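Side-chain contacts in acyl-coa oxidase (Arabidopsis thaliana, PDB 1W07), which catalyses the FAD-dependent desaturation of long- and medium-chain acyl-CoAs to 2-trans-enoyl-CoAs in the peroxisome, passing electrons to oxygen to give hydrogen peroxide: residues 104-109 with 124-129; 162-167 with 204-209; 182-187 with 212-217. The protein carries 1 engineered substitution. All blocks are in the same frame, centred on the assembly; numbering follows the deposited sequence.

Contact 1: 104-109 with 124-129; sequences GMFVPA and SLANKM
Phe106 and Val107, neighbours on one helix, converge on the single methyl group of Ala126 on the next. The phenyl ring of Phe106 presents its rim rather than a face: CE2 lies 4.0 Å from Ala126 CB, which sits close to the plane of the ring. Val107 comes with one branch of its fork, CG2 standing 4.1 Å from the same Ala126 CB. With CG1 anti to the backbone N (chi1 166°), it is CG2 that is left to face the second helix. Val107 CG2 also comes within 4.4 Å of Asn127 OD1 at the margin of the contact.

These residues belong to the helical N-terminal domain of the acyl-CoA oxidase fold, where the segments 104-109 and 124-128 of helices 98-113 and 116-128 run nearly antiparallel, their axes 10.6 Å apart at closest approach and crossing at -154°. Ala126, with only a methyl, lets both larger side chains approach the same carbon. Just beyond it the second helix stops in a Schellman motif, with Met129 as the C-prime residue of positive phi, Gln130 N bonded to Leu125 O and Met129 N weakly to Ala126 O. Ala126 O also accepts a hydrogen bond from His102 NE2 of the first helix. Past the ring of Phe106 lie Ile131 and Val187, while Met129 packs on Val654 of the second subunit.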
loop_
_atom_site.group_PDB
_atom_site.type_symbol
_atom_site.label_atom_id
_atom_site.label_comp_id
_atom_site.label_asym_id
_atom_site.label_seq_id
_atom_site.Cartn_x
_atom_site.Cartn_y
_atom_site.Cartn_z
ATOM N N GLY B 104 -0.756 -18.857 -20.171
ATOM C CA GLY B 104 0.327 -17.906 -20.022
ATOM C C GLY B 104 1.716 -18.423 -19.710
ATOM O O GLY B 104 2.702 -17.736 -19.987
ATOM N N MET B 105 1.810 -19.625 -19.151
ATOM C CA MET B 105 3.112 -20.187 -18.789
ATOM C C MET B 105 3.350 -21.628 -19.238
ATOM O O MET B 105 4.374 -21.935 -19.861
ATOM C CB MET B 105 3.305 -20.102 -17.270
ATOM C CG MET B 105 3.339 -18.677 -16.716
ATOM S SD MET B 105 4.685 -17.659 -17.373
ATOM C CE MET B 105 5.984 -17.972 -16.117
ATOM N N PHE B 106 2.414 -22.512 -18.908
ATOM C CA PHE B 106 2.537 -23.919 -19.263
ATOM C C PHE B 106 2.734 -24.089 -20.767
ATOM O O PHE B 106 3.686 -24.738 -21.198
ATOM C CB PHE B 106 1.291 -24.676 -18.805
ATOM C CG PHE B 106 1.335 -26.144 -19.099
ATOM C CD1 PHE B 106 2.275 -26.961 -18.473
ATOM C CD2 PHE B 106 0.436 -26.716 -19.993
ATOM C CE1 PHE B 106 2.319 -28.319 -18.725
ATOM C CE2 PHE B 106 0.470 -28.086 -20.256
ATOM C CZ PHE B 106 1.416 -28.889 -19.618
ATOM N N VAL B 107 1.843 -23.496 -21.564
ATOM C CA VAL B 107 1.946 -23.608 -23.017
ATOM C C VAL B 107 3.206 -22.946 -23.572
ATOM O O VAL B 107 3.957 -23.562 -24.326
ATOM C CB VAL B 107 0.698 -23.015 -23.703
ATOM C CG1 VAL B 107 0.941 -22.820 -25.191
ATOM C CG2 VAL B 107 -0.477 -23.955 -23.493
ATOM N N PRO B 108 3.450 -21.677 -23.214
ATOM C CA PRO B 108 4.645 -20.978 -23.698
ATOM C C PRO B 108 5.938 -21.734 -23.368
ATOM O O PRO B 108 6.908 -21.677 -24.127
ATOM C CB PRO B 108 4.565 -19.637 -22.981
ATOM C CG PRO B 108 3.075 -19.397 -22.909
ATOM C CD PRO B 108 2.545 -20.751 -22.506
ATOM N N ALA B 109 5.945 -22.441 -22.238
ATOM C CA ALA B 109 7.125 -23.191 -21.813
ATOM C C ALA B 109 7.402 -24.367 -22.735
ATOM O O ALA B 109 8.543 -24.586 -23.145
ATOM C CB ALA B 109 6.952 -23.687 -20.379
ATOM N N SER B 124 -0.992 -30.293 -28.380
ATOM C CA SER B 124 -2.256 -30.743 -28.956
ATOM C C SER B 124 -3.214 -31.017 -27.799
ATOM O O SER B 124 -4.397 -30.692 -27.867
ATOM C CB SER B 124 -2.052 -32.010 -29.786
ATOM O OG SER B 124 -1.715 -33.108 -28.954
ATOM N N LEU B 125 -2.685 -31.607 -26.729
ATOM C CA LEU B 125 -3.473 -31.903 -25.534
ATOM C C LEU B 125 -3.825 -30.616 -24.786
ATOM O O LEU B 125 -4.979 -30.398 -24.414
ATOM C CB LEU B 125 -2.689 -32.831 -24.603
ATOM C CG LEU B 125 -2.368 -34.226 -25.137
ATOM C CD1 LEU B 125 -1.543 -34.969 -24.102
ATOM C CD2 LEU B 125 -3.655 -34.984 -25.452
ATOM N N ALA B 126 -2.821 -29.768 -24.576
ATOM C CA ALA B 126 -3.001 -28.508 -23.855
ATOM C C ALA B 126 -3.941 -27.550 -24.576
ATOM O O ALA B 126 -4.815 -26.934 -23.955
ATOM C CB ALA B 126 -1.645 -27.838 -23.632
ATOM N N ASN B 127 -3.767 -27.423 -25.886
ATOM C CA ASN B 127 -4.620 -26.522 -26.646
ATOM C C ASN B 127 -6.074 -26.963 -26.654
ATOM O O ASN B 127 -6.966 -26.133 -26.762
ATOM C CB ASN B 127 -4.099 -26.374 -28.071
ATOM C CG ASN B 127 -2.786 -25.630 -28.123
ATOM O OD1 ASN B 127 -2.518 -24.775 -27.280
ATOM N ND2 ASN B 127 -1.966 -25.937 -29.119
ATOM N N LYS B 128 -6.310 -28.265 -26.536
ATOM C CA LYS B 128 -7.673 -28.792 -26.517
ATOM C C LYS B 128 -8.135 -28.918 -25.069
ATOM O O LYS B 128 -9.302 -29.183 -24.788
ATOM C CB LYS B 128 -7.728 -30.152 -27.210
ATOM N N MET B 129 -7.196 -28.723 -24.152
ATOM C CA MET B 129 -7.474 -28.801 -22.724
ATOM C C MET B 129 -7.772 -30.231 -22.255
ATOM O O MET B 129 -8.525 -30.422 -21.299
ATOM C CB MET B 129 -8.656 -27.893 -22.363
ATOM C CG MET B 129 -8.505 -26.434 -22.801
ATOM S SD MET B 129 -7.695 -25.366 -21.593
ATOM C CE MET B 129 -8.618 -25.751 -20.168
#

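Contact 2: 162-167 with 204-209; sequences FVIHTP and FIVQLR
Phe204 drives the edge of its ring into the face of Phe162. Its CE1 stands 3.7 Å above the plane of the Phe162 ring, over the centre, and is nearly equidistant from all six ring carbons. The planes meet at 70° and the centroids are 5.0 Å apart: a T-shaped (edge-to-face) pair. The first torsion of Phe204 sets CG anti to its carbonyl carbon (chi1 -58°), which carries the ring across to the other strand. Further back on the same ring, Phe204 CG is met obliquely by Ile164 CD1 at 4.4 Å.

Two residues on, Val206 points the same way as Phe204, as alternation along a strand requires, and its CG2 lies 4.4 Å from Ile164 CG1. At the end of the strand, Gln207 reaches forward along its own chain, NE2 donating to Arg209 O over 3.0 Å, with the acceptor nearly in the plane of the amide and the donor well above the carbonyl plane.

Residues 162-165 and 204-207, parts of strands 161-165 and 197-207, run at 75° to each other with their local axes 10.0 Å apart, so they meet through side chains across the mixed sheet of the middle domain of the acyl-CoA dehydrogenase family. Ile249 and Met254 touch both phenylalanines, and Ala153 lies against Phe204 and Ile164. An alanine in place of Phe162 would probably leave the edge of Phe204 without the face it points into and open a gap beside Ile249 and Met254. Only carbon meets carbon across the contact, which implies cohesion by dispersion and hydrophobic burial, with the weak electrostatic attraction of ring C-H for pi cloud giving the aromatic pair its direction.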
loop_
_atom_site.group_PDB
_atom_site.type_symbol
_atom_site.label_atom_id
_atom_site.label_comp_id
_atom_site.label_asym_id
_atom_site.label_seq_id
_atom_site.Cartn_x
_atom_site.Cartn_y
_atom_site.Cartn_z
ATOM N N PHE B 162 13.192 -40.508 -15.620
ATOM C CA PHE B 162 13.793 -39.465 -14.800
ATOM C C PHE B 162 13.155 -39.556 -13.423
ATOM O O PHE B 162 11.935 -39.577 -13.299
ATOM C CB PHE B 162 13.536 -38.078 -15.392
ATOM C CG PHE B 162 14.618 -37.605 -16.315
ATOM C CD1 PHE B 162 14.386 -37.460 -17.677
ATOM C CD2 PHE B 162 15.875 -37.300 -15.811
ATOM C CE1 PHE B 162 15.393 -37.014 -18.524
ATOM C CE2 PHE B 162 16.883 -36.858 -16.640
ATOM C CZ PHE B 162 16.647 -36.711 -18.001
ATOM N N VAL B 163 13.983 -39.634 -12.387
ATOM C CA VAL B 163 13.473 -39.712 -11.026
ATOM C C VAL B 163 13.417 -38.308 -10.427
ATOM O O VAL B 163 14.450 -37.737 -10.077
ATOM C CB VAL B 163 14.373 -40.592 -10.140
ATOM C CG1 VAL B 163 13.840 -40.614 -8.717
ATOM C CG2 VAL B 163 14.457 -42.011 -10.716
ATOM N N ILE B 164 12.210 -37.748 -10.324
ATOM C CA ILE B 164 12.015 -36.408 -9.754
ATOM C C ILE B 164 11.852 -36.570 -8.249
ATOM O O ILE B 164 11.028 -37.374 -7.802
ATOM C CB ILE B 164 10.741 -35.748 -10.311
ATOM C CG1 ILE B 164 10.693 -35.902 -11.838
ATOM C CG2 ILE B 164 10.686 -34.271 -9.901
ATOM C CD1 ILE B 164 11.865 -35.242 -12.586
ATOM N N HIS B 165 12.621 -35.813 -7.465
ATOM C CA HIS B 165 12.531 -35.933 -6.016
ATOM C C HIS B 165 12.667 -34.609 -5.265
ATOM O O HIS B 165 13.357 -33.688 -5.710
ATOM C CB HIS B 165 13.596 -36.908 -5.498
ATOM C CG HIS B 165 13.426 -37.297 -4.062
ATOM N ND1 HIS B 165 12.301 -37.940 -3.593
ATOM C CD2 HIS B 165 14.241 -37.137 -2.992
ATOM C CE1 HIS B 165 12.433 -38.167 -2.297
ATOM N NE2 HIS B 165 13.600 -37.687 -1.905
ATOM N N THR B 166 11.997 -34.530 -4.119
ATOM C CA THR B 166 12.039 -33.342 -3.263
ATOM C C THR B 166 12.941 -33.678 -2.076
ATOM O O THR B 166 12.490 -34.258 -1.082
ATOM C CB THR B 166 10.623 -32.976 -2.760
ATOM O OG1 THR B 166 9.748 -32.794 -3.886
ATOM C CG2 THR B 166 10.669 -31.683 -1.949
ATOM N N PRO B 167 14.233 -33.319 -2.173
ATOM C CA PRO B 167 15.239 -33.568 -1.135
ATOM C C PRO B 167 14.802 -33.214 0.287
ATOM O O PRO B 167 14.858 -34.061 1.181
ATOM C CB PRO B 167 16.422 -32.723 -1.597
ATOM C CG PRO B 167 16.307 -32.784 -3.072
ATOM C CD PRO B 167 14.825 -32.583 -3.303
ATOM N N PHE B 204 10.871 -30.257 -16.949
ATOM C CA PHE B 204 10.380 -31.617 -17.121
ATOM C C PHE B 204 8.852 -31.657 -16.998
ATOM O O PHE B 204 8.279 -31.034 -16.108
ATOM C CB PHE B 204 10.985 -32.526 -16.043
ATOM C CG PHE B 204 12.490 -32.558 -16.040
ATOM C CD1 PHE B 204 13.178 -33.608 -16.646
ATOM C CD2 PHE B 204 13.224 -31.532 -15.440
ATOM C CE1 PHE B 204 14.574 -33.638 -16.654
ATOM C CE2 PHE B 204 14.619 -31.552 -15.444
ATOM C CZ PHE B 204 15.296 -32.611 -16.054
ATOM N N ILE B 205 8.196 -32.386 -17.893
ATOM C CA ILE B 205 6.739 -32.515 -17.840
ATOM C C ILE B 205 6.404 -33.646 -16.885
ATOM O O ILE B 205 6.937 -34.745 -17.009
ATOM C CB ILE B 205 6.147 -32.836 -19.232
ATOM C CG1 ILE B 205 6.363 -31.648 -20.169
ATOM C CG2 ILE B 205 4.649 -33.181 -19.113
ATOM C CD1 ILE B 205 5.930 -31.898 -21.593
ATOM N N VAL B 206 5.530 -33.362 -15.924
ATOM C CA VAL B 206 5.137 -34.363 -14.940
ATOM C C VAL B 206 3.626 -34.377 -14.733
ATOM O O VAL B 206 3.007 -33.323 -14.582
ATOM C CB VAL B 206 5.789 -34.083 -13.581
ATOM C CG1 VAL B 206 5.554 -35.251 -12.650
ATOM C CG2 VAL B 206 7.280 -33.802 -13.766
ATOM N N GLN B 207 3.031 -35.568 -14.735
ATOM C CA GLN B 207 1.593 -35.685 -14.518
ATOM C C GLN B 207 1.384 -35.716 -13.015
ATOM O O GLN B 207 2.028 -36.489 -12.305
ATOM C CB GLN B 207 1.038 -36.963 -15.160
ATOM C CG GLN B 207 -0.420 -37.225 -14.809
ATOM C CD GLN B 207 -1.069 -38.294 -15.677
ATOM O OE1 GLN B 207 -0.389 -39.066 -16.355
ATOM N NE2 GLN B 207 -2.394 -38.342 -15.653
ATOM N N LEU B 208 0.476 -34.867 -12.546
ATOM C CA LEU B 208 0.179 -34.730 -11.131
ATOM C C LEU B 208 -1.070 -35.484 -10.696
ATOM O O LEU B 208 -1.096 -36.095 -9.624
ATOM C CB LEU B 208 0.018 -33.238 -10.795
ATOM C CG LEU B 208 1.157 -32.324 -11.267
ATOM C CD1 LEU B 208 0.808 -30.855 -10.983
ATOM C CD2 LEU B 208 2.465 -32.727 -10.578
ATOM N N ARG B 209 -2.103 -35.425 -11.529
ATOM C CA ARG B 209 -3.366 -36.066 -11.212
ATOM C C ARG B 209 -3.900 -36.931 -12.342
ATOM O O ARG B 209 -3.661 -36.675 -13.523
ATOM C CB ARG B 209 -4.429 -35.018 -10.879
ATOM C CG ARG B 209 -4.124 -34.138 -9.674
ATOM C CD ARG B 209 -5.183 -33.043 -9.539
ATOM N NE ARG B 209 -4.849 -32.071 -8.501
ATOM C CZ ARG B 209 -5.081 -32.235 -7.206
ATOM N NH1 ARG B 209 -5.665 -33.344 -6.759
ATOM N NH2 ARG B 209 -4.724 -31.284 -6.350
#

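Contact 3: 182-187 with 212-217; sequences VSTHAV and EDHSPL
His214 turns the edge of its imidazole toward both the backbone carbonyl of Val182 and the methyl of Thr184. CE1 is the leading atom, 3.0 Å from Val182 O, a close approach of ring C-H to carbonyl near the plane of the imidazole. The same edge meets Thr184 CG2, 4.0 Å from CE1, the two side chains crossing at about a right angle. The neighbouring NE2 is also near Val182 O, at an angle too poor for a hydrogen bond; its partner is the preceding carbonyl, Lys181 O.

The next shell fixes these groups. With Thr184 CG2 anti to the carbonyl carbon, the methyl is offered to the imidazole while OG1, at chi1 61°, turns to its own neighbour: Thr184 OG1 and His185 ND1 are 2.7 Å apart, and either may be the donor. Ile132 N also reaches that hydroxyl. On the other segment, Asp213 and Ser215 flank the histidine. Asp213 OD1 accepts from Ser215 N at 3.0 Å, closing an Asx turn, and from Ser215 OG at 2.8 Å, both arriving on the same face of the carboxylate. The turn spans His214, whose phi is positive.

Farther out, the contact joins the lead-in to strand 185-194 to the loop between strands 197-207 and 220-224, all in the middle domain. The second subunit covers it: its Tyr647 stacks on the His214 ring, and its Leu651 and Leu655 pack on Val182 and Thr184. A buried imidazole bonded through NE2 to one carbonyl, with CE1 against another, sits in an electronegative setting that would be expected to polarise the ring and limit its rotation.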
loop_
_atom_site.group_PDB
_atom_site.type_symbol
_atom_site.label_atom_id
_atom_site.label_comp_id
_atom_site.label_asym_id
_atom_site.label_seq_id
_atom_site.Cartn_x
_atom_site.Cartn_y
_atom_site.Cartn_z
ATOM N N VAL B 182 -6.324 -27.762 -9.459
ATOM C CA VAL B 182 -6.741 -27.992 -10.833
ATOM C C VAL B 182 -5.841 -28.751 -11.789
ATOM O O VAL B 182 -6.269 -29.746 -12.374
ATOM C CB VAL B 182 -7.110 -26.654 -11.495
ATOM C CG1 VAL B 182 -7.663 -26.881 -12.928
ATOM C CG2 VAL B 182 -8.116 -25.939 -10.607
ATOM N N SER B 183 -4.612 -28.273 -11.968
ATOM C CA SER B 183 -3.703 -28.886 -12.916
ATOM C C SER B 183 -3.539 -30.386 -12.779
ATOM O O SER B 183 -3.428 -30.923 -11.672
ATOM C CB SER B 183 -2.335 -28.215 -12.854
ATOM O OG SER B 183 -2.400 -26.899 -13.383
ATOM N N THR B 184 -3.539 -31.064 -13.921
ATOM C CA THR B 184 -3.357 -32.510 -13.949
ATOM C C THR B 184 -1.899 -32.782 -14.305
ATOM O O THR B 184 -1.359 -33.832 -13.968
ATOM C CB THR B 184 -4.252 -33.189 -15.017
ATOM O OG1 THR B 184 -3.921 -32.692 -16.323
ATOM C CG2 THR B 184 -5.719 -32.923 -14.729
ATOM N N HIS B 185 -1.277 -31.811 -14.975
ATOM C CA HIS B 185 0.110 -31.910 -15.406
ATOM C C HIS B 185 0.848 -30.611 -15.080
ATOM O O HIS B 185 0.240 -29.592 -14.732
ATOM C CB HIS B 185 0.202 -32.146 -16.929
ATOM C CG HIS B 185 -0.313 -33.479 -17.383
ATOM N ND1 HIS B 185 -1.645 -33.826 -17.325
ATOM C CD2 HIS B 185 0.335 -34.557 -17.888
ATOM C CE1 HIS B 185 -1.794 -35.063 -17.769
ATOM N NE2 HIS B 185 -0.607 -35.527 -18.117
ATOM N N ALA B 186 2.165 -30.645 -15.218
ATOM C CA ALA B 186 2.941 -29.450 -14.958
ATOM C C ALA B 186 4.351 -29.513 -15.491
ATOM O O ALA B 186 4.939 -30.588 -15.623
ATOM C CB ALA B 186 2.988 -29.179 -13.465
ATOM N N VAL B 187 4.887 -28.349 -15.823
ATOM C CA VAL B 187 6.269 -28.302 -16.251
ATOM C C VAL B 187 7.053 -28.064 -14.959
ATOM O O VAL B 187 6.961 -26.987 -14.358
ATOM C CB VAL B 187 6.530 -27.153 -17.239
ATOM C CG1 VAL B 187 8.031 -27.004 -17.471
ATOM C CG2 VAL B 187 5.838 -27.446 -18.554
ATOM N N GLU B 212 -8.855 -39.491 -14.912
ATOM C CA GLU B 212 -10.133 -40.185 -14.784
ATOM C C GLU B 212 -10.920 -39.770 -13.542
ATOM O O GLU B 212 -12.144 -39.643 -13.587
ATOM C CB GLU B 212 -9.933 -41.705 -14.796
ATOM C CG GLU B 212 -9.302 -42.266 -13.545
ATOM C CD GLU B 212 -9.517 -43.757 -13.416
ATOM O OE1 GLU B 212 -10.690 -44.188 -13.339
ATOM O OE2 GLU B 212 -8.514 -44.500 -13.391
ATOM N N ASP B 213 -10.227 -39.551 -12.432
ATOM C CA ASP B 213 -10.894 -39.141 -11.205
ATOM C C ASP B 213 -10.173 -38.001 -10.459
ATOM O O ASP B 213 -10.496 -37.711 -9.310
ATOM C CB ASP B 213 -11.086 -40.351 -10.280
ATOM C CG ASP B 213 -9.778 -40.980 -9.871
ATOM O OD1 ASP B 213 -8.711 -40.398 -10.179
ATOM O OD2 ASP B 213 -9.809 -42.055 -9.237
ATOM N N HIS B 214 -9.200 -37.370 -11.116
ATOM C CA HIS B 214 -8.459 -36.250 -10.543
ATOM C C HIS B 214 -7.629 -36.589 -9.296
ATOM O O HIS B 214 -7.069 -35.698 -8.649
ATOM C CB HIS B 214 -9.428 -35.115 -10.198
ATOM C CG HIS B 214 -8.850 -33.742 -10.384
ATOM N ND1 HIS B 214 -8.324 -33.311 -11.583
ATOM C CD2 HIS B 214 -8.765 -32.688 -9.540
ATOM C CE1 HIS B 214 -7.939 -32.051 -11.469
ATOM N NE2 HIS B 214 -8.200 -31.647 -10.239
ATOM N N SER B 215 -7.535 -37.873 -8.957
ATOM C CA SER B 215 -6.767 -38.268 -7.790
ATOM C C SER B 215 -5.272 -38.096 -8.051
ATOM O O SER B 215 -4.776 -38.373 -9.146
ATOM C CB SER B 215 -7.075 -39.724 -7.417
ATOM O OG SER B 215 -6.538 -40.618 -8.372
ATOM N N PRO B 216 -4.534 -37.598 -7.049
ATOM C CA PRO B 216 -3.094 -37.384 -7.173
ATOM C C PRO B 216 -2.387 -38.694 -7.508
ATOM O O PRO B 216 -2.677 -39.722 -6.900
ATOM C CB PRO B 216 -2.709 -36.873 -5.791
ATOM C CG PRO B 216 -3.923 -36.128 -5.372
ATOM C CD PRO B 216 -5.033 -37.064 -5.771
ATOM N N LEU B 217 -1.465 -38.669 -8.469
ATOM C CA LEU B 217 -0.754 -39.892 -8.834
ATOM C C LEU B 217 0.153 -40.347 -7.698
ATOM O O LEU B 217 0.474 -39.572 -6.794
ATOM C CB LEU B 217 0.077 -39.697 -10.108
ATOM C CG LEU B 217 -0.662 -39.317 -11.402
ATOM C CD1 LEU B 217 0.181 -39.738 -12.601
ATOM C CD2 LEU B 217 -2.026 -40.000 -11.455
#

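From the N terminus, contact 1 comes first, bringing helices 98-113 and 116-128 together as a helical hairpin, with 14 residues between its segments, before either of the others opens. Contacts 2 and 3 follow in the middle domain and cross: the chain passes 162-167, then 182-187, then returns as 204-209 and finally 212-217. Contact 2 ties strand 161-165 to 197-207, whereas contact 3 ties the lead-in of strand 185-194 to the loop after 197-207. Strands 185-194 and 197-207 are neighbours in one sheet, and the two contacts touch, Leu208 meeting both Thr184 and Leu217. Contact 1 meets contact 3 where Phe106 packs on Val187, joining helical domain to sheet, and both also touch the second subunit.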